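PDB 5EZ7: probable FAD-dependent oxidoreductase PA4991 from Pseudomonas aeruginosa PAO1, which probably works as an FAD-dependent oxidoreductase whose natural substrate is unknown, and shows no amino-acid oxidase or glycerol-3-phosphate dehydrogenase activity. Local coordinates for residues A39-G43 and P380-E384; G44-K48 and L313-A318; A206-N210 and L340-P344. One frame throughout, in Å; residues are numbered along the deposited sequence.

Contact 1: residues A39-G43 and P380-E384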
# COMPACT_ATOMS: atom_id res chain seq x y z
N ALA A 39 -15.21 -2.46 -2.85
CA ALA A 39 -15.33 -1.01 -2.87
C ALA A 39 -14.43 -0.49 -3.98
O ALA A 39 -14.61 -0.85 -5.11
CB ALA A 39 -14.99 -0.38 -1.49
N SER A 40 -13.44 0.32 -3.67
CA SER A 40 -12.65 0.93 -4.72
C SER A 40 -11.22 0.45 -4.62
O SER A 40 -10.68 0.23 -3.53
CB SER A 40 -12.78 2.44 -4.64
OG SER A 40 -12.30 2.91 -3.41
N LEU A 41 -10.62 0.25 -5.78
CA LEU A 41 -9.26 -0.23 -5.84
C LEU A 41 -8.28 0.77 -5.22
O LEU A 41 -8.35 1.96 -5.50
CB LEU A 41 -8.82 -0.44 -7.28
CG LEU A 41 -9.60 -1.34 -8.18
CD1 LEU A 41 -9.20 -1.06 -9.62
CD2 LEU A 41 -9.35 -2.76 -7.78
N GLY A 42 -7.37 0.26 -4.41
CA GLY A 42 -6.47 1.09 -3.61
C GLY A 42 -7.12 1.78 -2.40
O GLY A 42 -6.44 2.53 -1.70
N GLY A 43 -8.39 1.54 -2.14
CA GLY A 43 -9.19 2.39 -1.24
C GLY A 43 -9.15 2.05 0.27
O GLY A 43 -9.81 2.72 1.08
N PRO A 380 -14.70 -2.57 -10.54
CA PRO A 380 -14.56 -1.71 -9.36
C PRO A 380 -14.04 -0.30 -9.76
O PRO A 380 -13.34 -0.18 -10.77
CB PRO A 380 -13.56 -2.47 -8.48
CG PRO A 380 -12.76 -3.29 -9.43
CD PRO A 380 -13.62 -3.56 -10.66
N PRO A 381 -14.43 0.75 -9.02
CA PRO A 381 -13.83 2.06 -9.25
C PRO A 381 -12.46 2.20 -8.59
O PRO A 381 -12.13 1.44 -7.72
CB PRO A 381 -14.87 3.02 -8.64
CG PRO A 381 -15.67 2.22 -7.68
CD PRO A 381 -15.53 0.79 -8.03
N LEU A 382 -11.69 3.19 -9.01
CA LEU A 382 -10.47 3.61 -8.34
C LEU A 382 -10.74 4.58 -7.23
O LEU A 382 -11.63 5.41 -7.32
CB LEU A 382 -9.52 4.28 -9.32
CG LEU A 382 -8.96 3.38 -10.41
CD1 LEU A 382 -8.25 4.25 -11.43
CD2 LEU A 382 -7.93 2.44 -9.83
N ALA A 383 -9.95 4.48 -6.18
CA ALA A 383 -10.05 5.37 -5.03
C ALA A 383 -9.35 6.70 -5.32
O ALA A 383 -8.33 6.74 -6.01
CB ALA A 383 -9.42 4.74 -3.81
N GLU A 384 -9.90 7.77 -4.77
CA GLU A 384 -9.21 9.06 -4.74
C GLU A 384 -8.35 9.16 -3.48
O GLU A 384 -8.70 8.64 -2.45
CB GLU A 384 -10.20 10.21 -4.73
CG GLU A 384 -11.13 10.27 -5.94
CD GLU A 384 -11.85 11.62 -6.07
OE1 GLU A 384 -11.17 12.66 -6.28
OE2 GLU A 384 -13.10 11.61 -5.99

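Contact 2: residues G44-K48 and L313-A318. With FAD (flavin-adenine dinucleotide), chain B.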
# COMPACT_ATOMS: atom_id res chain seq x y z
N GLY A 44 -8.40 1.03 0.66
CA GLY A 44 -8.18 0.78 2.09
C GLY A 44 -6.92 1.55 2.43
O GLY A 44 -6.84 2.77 2.23
N GLN A 45 -5.90 0.83 2.85
CA GLN A 45 -4.65 1.43 3.27
C GLN A 45 -3.79 2.00 2.17
O GLN A 45 -3.07 2.97 2.39
CB GLN A 45 -3.82 0.38 3.98
CG GLN A 45 -4.47 -0.21 5.22
CD GLN A 45 -3.78 -1.51 5.63
OE1 GLN A 45 -2.77 -1.51 6.35
NE2 GLN A 45 -4.29 -2.62 5.14
N SER A 46 -3.81 1.38 0.99
CA SER A 46 -2.84 1.70 -0.07
C SER A 46 -2.76 3.14 -0.56
O SER A 46 -1.68 3.71 -0.60
CB SER A 46 -3.06 0.81 -1.28
OG SER A 46 -2.79 -0.50 -0.88
N VAL A 47 -3.88 3.70 -0.95
CA VAL A 47 -3.91 5.08 -1.45
C VAL A 47 -3.73 6.05 -0.29
O VAL A 47 -3.47 7.20 -0.54
CB VAL A 47 -5.20 5.37 -2.26
CG1 VAL A 47 -5.33 6.78 -2.72
CG2 VAL A 47 -5.12 4.61 -3.55
N LYS A 48 -3.92 5.57 0.95
CA LYS A 48 -3.63 6.36 2.14
C LYS A 48 -2.20 6.24 2.64
O LYS A 48 -1.84 6.90 3.62
CB LYS A 48 -4.60 6.00 3.27
CG LYS A 48 -6.05 6.24 2.92
CD LYS A 48 -6.89 5.84 4.12
CE LYS A 48 -8.38 6.14 3.93
NZ LYS A 48 -9.00 4.99 3.22
N LEU A 313 -6.59 12.40 9.41
CA LEU A 313 -7.12 11.17 8.91
C LEU A 313 -6.79 10.02 9.86
O LEU A 313 -5.62 9.81 10.19
CB LEU A 313 -6.46 10.93 7.58
CG LEU A 313 -6.80 9.63 6.87
CD1 LEU A 313 -8.24 9.69 6.36
CD2 LEU A 313 -5.84 9.45 5.74
N ARG A 314 -7.82 9.29 10.29
CA ARG A 314 -7.68 8.12 11.16
C ARG A 314 -7.76 6.91 10.25
O ARG A 314 -8.65 6.83 9.41
CB ARG A 314 -8.77 8.09 12.22
CG ARG A 314 -9.03 9.45 12.84
CD ARG A 314 -9.85 9.41 14.14
NE ARG A 314 -8.91 9.11 15.17
CZ ARG A 314 -8.52 9.88 16.18
NH1 ARG A 314 -9.06 11.05 16.47
NH2 ARG A 314 -7.56 9.40 16.97
N VAL A 315 -6.81 5.99 10.36
CA VAL A 315 -6.85 4.75 9.59
C VAL A 315 -6.08 3.68 10.32
O VAL A 315 -5.05 3.93 10.96
CB VAL A 315 -6.32 4.94 8.14
CG1 VAL A 315 -4.94 5.56 8.12
CG2 VAL A 315 -6.30 3.64 7.36
N ASP A 316 -6.61 2.47 10.26
CA ASP A 316 -6.01 1.28 10.87
C ASP A 316 -5.04 0.60 9.91
O ASP A 316 -5.35 0.44 8.73
CB ASP A 316 -7.08 0.25 11.20
CG ASP A 316 -7.94 0.66 12.35
OD1 ASP A 316 -7.49 1.47 13.19
OD2 ASP A 316 -9.08 0.11 12.42
N ARG A 317 -3.86 0.23 10.40
CA ARG A 317 -2.99 -0.69 9.67
C ARG A 317 -3.50 -2.09 9.97
O ARG A 317 -3.77 -2.40 11.12
CB ARG A 317 -1.54 -0.55 10.10
CG ARG A 317 -0.92 0.76 9.63
CD ARG A 317 0.33 1.08 10.43
NE ARG A 317 -0.02 1.47 11.77
CZ ARG A 317 0.83 1.98 12.68
NH1 ARG A 317 0.38 2.29 13.91
NH2 ARG A 317 2.12 2.18 12.37
N ALA A 318 -3.61 -2.92 8.93
CA ALA A 318 -4.08 -4.29 9.02
C ALA A 318 -2.89 -5.22 8.87
O ALA A 318 -2.25 -5.25 7.83
CB ALA A 318 -5.10 -4.57 7.94
PA FAD B . -5.42 -2.56 1.41
O1A FAD B . -4.76 -1.46 0.65
O2A FAD B . -6.16 -2.28 2.68
O5B FAD B . -6.37 -3.31 0.39
C5B FAD B . -7.34 -4.26 0.80
C4B FAD B . -8.44 -4.21 -0.24
O4B FAD B . -9.36 -5.28 -0.00
C3B FAD B . -9.20 -2.89 -0.19
O3B FAD B . -9.20 -2.24 -1.46
C2B FAD B . -10.60 -3.31 0.24
O2B FAD B . -11.65 -2.52 -0.30
C1B FAD B . -10.66 -4.77 -0.21
N9A FAD B . -11.61 -5.58 0.56
C8A FAD B . -11.77 -5.57 1.89
N7A FAD B . -12.74 -6.43 2.25
C5A FAD B . -13.19 -7.02 1.14
C6A FAD B . -14.22 -8.02 0.83
N6A FAD B . -14.92 -8.56 1.84
N1A FAD B . -14.41 -8.37 -0.45
C2A FAD B . -13.69 -7.82 -1.45
N3A FAD B . -12.74 -6.89 -1.24
C4A FAD B . -12.46 -6.46 0.01
N1 FAD B . 3.99 1.17 3.54
C2 FAD B . 5.13 1.53 2.93
O2 FAD B . 5.86 0.64 2.42
N3 FAD B . 5.52 2.81 2.83
C4 FAD B . 4.81 3.81 3.34
O4 FAD B . 5.19 5.00 3.23
C4X FAD B . 3.55 3.50 4.02
N5 FAD B . 2.79 4.47 4.56
C5X FAD B . 1.63 4.17 5.17
C6 FAD B . 0.87 5.21 5.70
C7 FAD B . -0.33 4.95 6.33
C7M FAD B . -1.15 6.08 6.88
C8 FAD B . -0.82 3.55 6.43
C8M FAD B . -2.13 3.20 7.10
C9 FAD B . -0.05 2.52 5.91
C9A FAD B . 1.17 2.77 5.28
N10 FAD B . 1.98 1.73 4.73
C10 FAD B . 3.17 2.08 4.08
C1' FAD B . 1.57 0.34 4.78
C2' FAD B . 0.74 0.05 3.54
O2' FAD B . -0.21 1.09 3.29
C3' FAD B . 0.04 -1.30 3.67
O3' FAD B . 0.98 -2.27 4.17
C4' FAD B . -0.49 -1.76 2.31
O4' FAD B . -1.02 -0.67 1.55
C5' FAD B . -1.59 -2.80 2.47
O5' FAD B . -1.94 -3.31 1.18
P FAD B . -3.15 -4.34 1.06
O1P FAD B . -3.51 -4.48 -0.40
O2P FAD B . -2.77 -5.53 1.86
O3P FAD B . -4.32 -3.63 1.90
O HOH W 1 -2.96 -5.26 4.59

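Contact 3: residues A206-N210 and L340-P344. With FAD (flavin-adenine dinucleotide), chain B.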
# COMPACT_ATOMS: atom_id res chain seq x y z
N ALA A 206 -7.19 -8.89 1.34
CA ALA A 206 -8.27 -7.94 1.57
C ALA A 206 -8.00 -6.98 2.73
O ALA A 206 -8.89 -6.28 3.15
CB ALA A 206 -9.59 -8.67 1.77
N GLY A 207 -6.76 -6.89 3.19
CA GLY A 207 -6.36 -5.96 4.21
C GLY A 207 -7.08 -6.26 5.48
O GLY A 207 -7.14 -7.39 5.93
N ALA A 208 -7.69 -5.23 6.03
CA ALA A 208 -8.56 -5.33 7.19
C ALA A 208 -9.78 -6.20 6.95
O ALA A 208 -10.35 -6.76 7.88
CB ALA A 208 -9.04 -3.91 7.61
N GLY A 209 -10.22 -6.26 5.71
CA GLY A 209 -11.29 -7.20 5.38
C GLY A 209 -10.95 -8.67 5.52
O GLY A 209 -11.88 -9.48 5.51
N ASN A 210 -9.66 -9.04 5.60
CA ASN A 210 -9.30 -10.48 5.78
C ASN A 210 -9.93 -11.14 6.99
O ASN A 210 -10.29 -12.32 6.92
CB ASN A 210 -7.78 -10.72 5.81
CG ASN A 210 -7.15 -10.75 4.43
OD1 ASN A 210 -7.83 -10.82 3.41
ND2 ASN A 210 -5.81 -10.67 4.40
N LEU A 340 -5.22 -19.24 0.55
CA LEU A 340 -3.99 -18.53 0.86
C LEU A 340 -4.44 -17.19 1.33
O LEU A 340 -5.38 -16.66 0.81
CB LEU A 340 -3.10 -18.40 -0.37
CG LEU A 340 -2.43 -19.71 -0.82
CD1 LEU A 340 -2.04 -19.66 -2.27
CD2 LEU A 340 -1.19 -20.05 -0.01
N VAL A 341 -3.79 -16.65 2.34
CA VAL A 341 -4.26 -15.44 2.97
C VAL A 341 -3.10 -14.67 3.61
O VAL A 341 -2.23 -15.27 4.29
CB VAL A 341 -5.32 -15.77 4.06
CG1 VAL A 341 -4.81 -16.85 5.05
CG2 VAL A 341 -5.75 -14.51 4.80
N GLY A 342 -3.11 -13.36 3.45
CA GLY A 342 -2.09 -12.60 4.11
C GLY A 342 -2.12 -11.13 3.97
O GLY A 342 -3.10 -10.55 3.49
N TRP A 343 -1.01 -10.55 4.43
CA TRP A 343 -0.81 -9.12 4.52
C TRP A 343 0.64 -8.78 4.16
O TRP A 343 1.54 -9.47 4.57
CB TRP A 343 -1.09 -8.68 5.94
CG TRP A 343 -2.50 -8.91 6.41
CD1 TRP A 343 -3.57 -8.07 6.23
CD2 TRP A 343 -2.98 -9.99 7.20
NE1 TRP A 343 -4.70 -8.58 6.87
CE2 TRP A 343 -4.35 -9.76 7.46
CE3 TRP A 343 -2.37 -11.12 7.74
CZ2 TRP A 343 -5.13 -10.64 8.19
CZ3 TRP A 343 -3.13 -11.98 8.48
CH2 TRP A 343 -4.50 -11.75 8.69
N PRO A 344 0.87 -7.70 3.40
CA PRO A 344 2.23 -7.31 3.04
C PRO A 344 2.99 -6.68 4.18
O PRO A 344 4.19 -6.80 4.21
CB PRO A 344 2.01 -6.31 1.90
CG PRO A 344 0.68 -5.74 2.14
CD PRO A 344 -0.14 -6.83 2.78
PA FAD B . -5.42 -2.56 1.41
O1A FAD B . -4.76 -1.46 0.65
O2A FAD B . -6.16 -2.28 2.68
O5B FAD B . -6.37 -3.31 0.39
C5B FAD B . -7.34 -4.26 0.80
C4B FAD B . -8.44 -4.21 -0.24
O4B FAD B . -9.36 -5.28 -0.00
C3B FAD B . -9.20 -2.89 -0.19
O3B FAD B . -9.20 -2.24 -1.46
C2B FAD B . -10.60 -3.31 0.24
O2B FAD B . -11.65 -2.52 -0.30
C1B FAD B . -10.66 -4.77 -0.21
N9A FAD B . -11.61 -5.58 0.56
C8A FAD B . -11.77 -5.57 1.89
N7A FAD B . -12.74 -6.43 2.25
C5A FAD B . -13.19 -7.02 1.14
C6A FAD B . -14.22 -8.02 0.83
N6A FAD B . -14.92 -8.56 1.84
N1A FAD B . -14.41 -8.37 -0.45
C2A FAD B . -13.69 -7.82 -1.45
N3A FAD B . -12.74 -6.89 -1.24
C4A FAD B . -12.46 -6.46 0.01
N1 FAD B . 3.99 1.17 3.54
C2 FAD B . 5.13 1.53 2.93
O2 FAD B . 5.86 0.64 2.42
N3 FAD B . 5.52 2.81 2.83
C4 FAD B . 4.81 3.81 3.34
O4 FAD B . 5.19 5.00 3.23
C4X FAD B . 3.55 3.50 4.02
N5 FAD B . 2.79 4.47 4.56
C5X FAD B . 1.63 4.17 5.17
C6 FAD B . 0.87 5.21 5.70
C7 FAD B . -0.33 4.95 6.33
C7M FAD B . -1.15 6.08 6.88
C8 FAD B . -0.82 3.55 6.43
C8M FAD B . -2.13 3.20 7.10
C9 FAD B . -0.05 2.52 5.91
C9A FAD B . 1.17 2.77 5.28
N10 FAD B . 1.98 1.73 4.73
C10 FAD B . 3.17 2.08 4.08
C1' FAD B . 1.57 0.34 4.78
C2' FAD B . 0.74 0.05 3.54
O2' FAD B . -0.21 1.09 3.29
C3' FAD B . 0.04 -1.30 3.67
O3' FAD B . 0.98 -2.27 4.17
C4' FAD B . -0.49 -1.76 2.31
O4' FAD B . -1.02 -0.67 1.55
C5' FAD B . -1.59 -2.80 2.47
O5' FAD B . -1.94 -3.31 1.18
P FAD B . -3.15 -4.34 1.06
O1P FAD B . -3.51 -4.48 -0.40
O2P FAD B . -2.77 -5.53 1.86
O3P FAD B . -4.32 -3.63 1.90
O HOH W 2 -4.14 -7.95 2.39

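Contact 1: residues A39-G43 and P380-E384
Pro-380 begins the contact by setting its ring atom CG against Leu-41, 3.8 Å from Leu-41 CD2. The two side chains cross at a slant. The CB of Pro-380 also comes near the carbonyl oxygen of Ala-39. Pro-381 puts its CD 3.5 Å from Ala-39 O, but its carbonyl does more of the work. Pro-381 O accepts from Leu-41 N at 2.7 Å, with the donor nearly in line with the C=O bond. The same oxygen lies 3.1 Å from Ser-40 CA, a CA-H...O contact. Leu-382 points its CB away from the 39-43 loop. Its CD2 still returns to meet Leu-41 CD1 at 3.7 Å, so Leu-41 has one methyl against Pro-380 and the other against Leu-382. The Leu-41 torsion that sets CG beside its own backbone N (chi1 -57°) directs CG and its two methyls toward these partners. Ala-383 closes the pairing. Its N donates to Leu-41 O at 3.1 Å, which completes a single parallel bridge between Leu-41 and Leu-382. The Ala-383 methyl lies over one face of the type II turn from Ser-40 to Gly-43. There it lies 3.4 Å from Ser-40 OG and 3.5 Å from Gly-43 CA. Gly-42 has a positive phi (73°), as the third position of such a turn usually has, and Gly-43 N bonds back to Ser-40 O. Ser-40 and Gly-43 also belong to the FAD pocket, so the C-terminal tail backs a loop that touches the cofactor. In the fold, the turn follows strand 33-37 of the nucleotide-binding sheet, and Gly-42 is backbone-bonded to Gly-15. The tail lies between helices 350-364 and 386-389 in sequence. Helix 157-168 packs beside both loops, with Ala-165 on Leu-41 and Ile-161 on Leu-382.

Contact 2: residues G44-K48 and L313-A318
Gln-45 reaches across to the strand with its amide, and NE2 comes over the methyl of Ala-318 at 3.5 Å. The other end of that amide, OE1, accepts from Ala-318 N at 3.1 Å. The N-H points almost straight at the oxygen (169°), but the donor stands well above the amide plane, not on a lone pair. NE2 has two tasks. It donates to FAD O2A at 3.1 Å, and it gives a second bond to a water that lies 2.7 Å from FAD O2P. The strand thus fixes the rotation of an amide that in turn holds the pyrophosphate. The Gln-45 backbone N adds another bond to O2A, so this oxygen is gripped by both ends of one residue. Ser-46 treats the neighbouring oxygen in the same way: its N and its OG both donate to FAD O1A, OG at 2.7 Å. OG also accepts from the ribityl hydroxyl O4' of FAD. Residues 45-47 have helical backbone angles, which turns two successive N-H groups toward the phosphate. Gln-45 and Ser-46 are established FAD-binding residues. The partner strand, 309-320, is the edge of the large sheet beside the Rossmann-type domain, consistent with the two-domain build of the DAO family. Toward the start of this strand the contact becomes apolar. The extended chain of Lys-48 crosses Val-315 at a slant and Leu-313 at about a right angle, touching both through CD, which is 4.0 Å from Val-315 CG2. It bends only at its last torsion (chi4 86°), which brings NZ back to Gly-44 O at 3.3 Å. Val-315 turns its other methyl, CG1, to the flavin methyl C8M at 3.8 Å. Arg-317 places CG against C8M as well, while its guanidinium leads away to a salt bridge with Glu-277.

Contact 3: residues A206-N210 and L340-P344
Two torsions set up the meeting of Asn-210 with Trp-343. Asn-210 swings CG beside its own backbone N (chi1 -80°), and the indole of Trp-343 is turned about perpendicular to the plane of its CA, CB and CG (chi2 -86°). The amide of Asn-210 then slides past the indole in the opposite direction. Its ND2 lies over one face, towards the rim, and the planes are 63° apart. ND2 and Trp-343 NE1 are 3.4 Å apart, but both are donors and do not bond to each other. Each finds its own acceptor. NE1 donates to Gly-207 O at 2.9 Å. ND2 makes a weak bond to Gly-342 O, also at 2.9 Å, and another weak one to Leu-204 O. Gly-207 O serves two donors, since Asn-210 N approaches it from the face opposite to that used by NE1. The CB of Asn-210 rests 3.6 Å from Trp-343 CZ2, and Val-341 CG2 packs behind the amide. The 206-210 turn links strand 201-204 to helix 210-216, and its glycine spacing resembles a Rossmann-type nucleotide-binding turn. Strand 339-343 runs parallel to 201-204 in the same six-stranded sheet, so the contact ties the turn to the strand beside 201-204 in the sheet. Asn-210 also folds back on its own turn: OD1 accepts from Ala-206 N at 2.9 Å. FAD touches both segments. Gly-209 CA comes 3.5 Å from the adenine atom N7A, close packing at a residue without a side chain. Pro-344 brings its ring to the phosphate, with CD 3.1 Å from FAD O2P. A water fills the corner between turn, strand and cofactor. It accepts from Gly-207 N and donates to Gly-342 O and, at 2.8 Å, to FAD O2P.

From the N terminus, the loop after strand 33-37 enters contact 1 and runs directly into contact 2. The Gly-42 carbonyl probably accepts a hydrogen bond from Val-47 N, which joins the two. Contact 1 closes the widest loop, since its partner, 380-384, lies near the C terminus. Contacts 2 and 3 both fall within that loop, and they cross: 206-210 comes before 313-318, and 340-344 after it. Contact 1 ties the C-terminal tail to the nucleotide-binding part. Contact 2 joins that part to the edge strand of the large sheet. Contact 3 ties the turn after strand 201-204 to strand 339-343 of the Rossmann-type sheet. Ala-318 packs on Ala-208 and Trp-343, and FAD touches all three contacts.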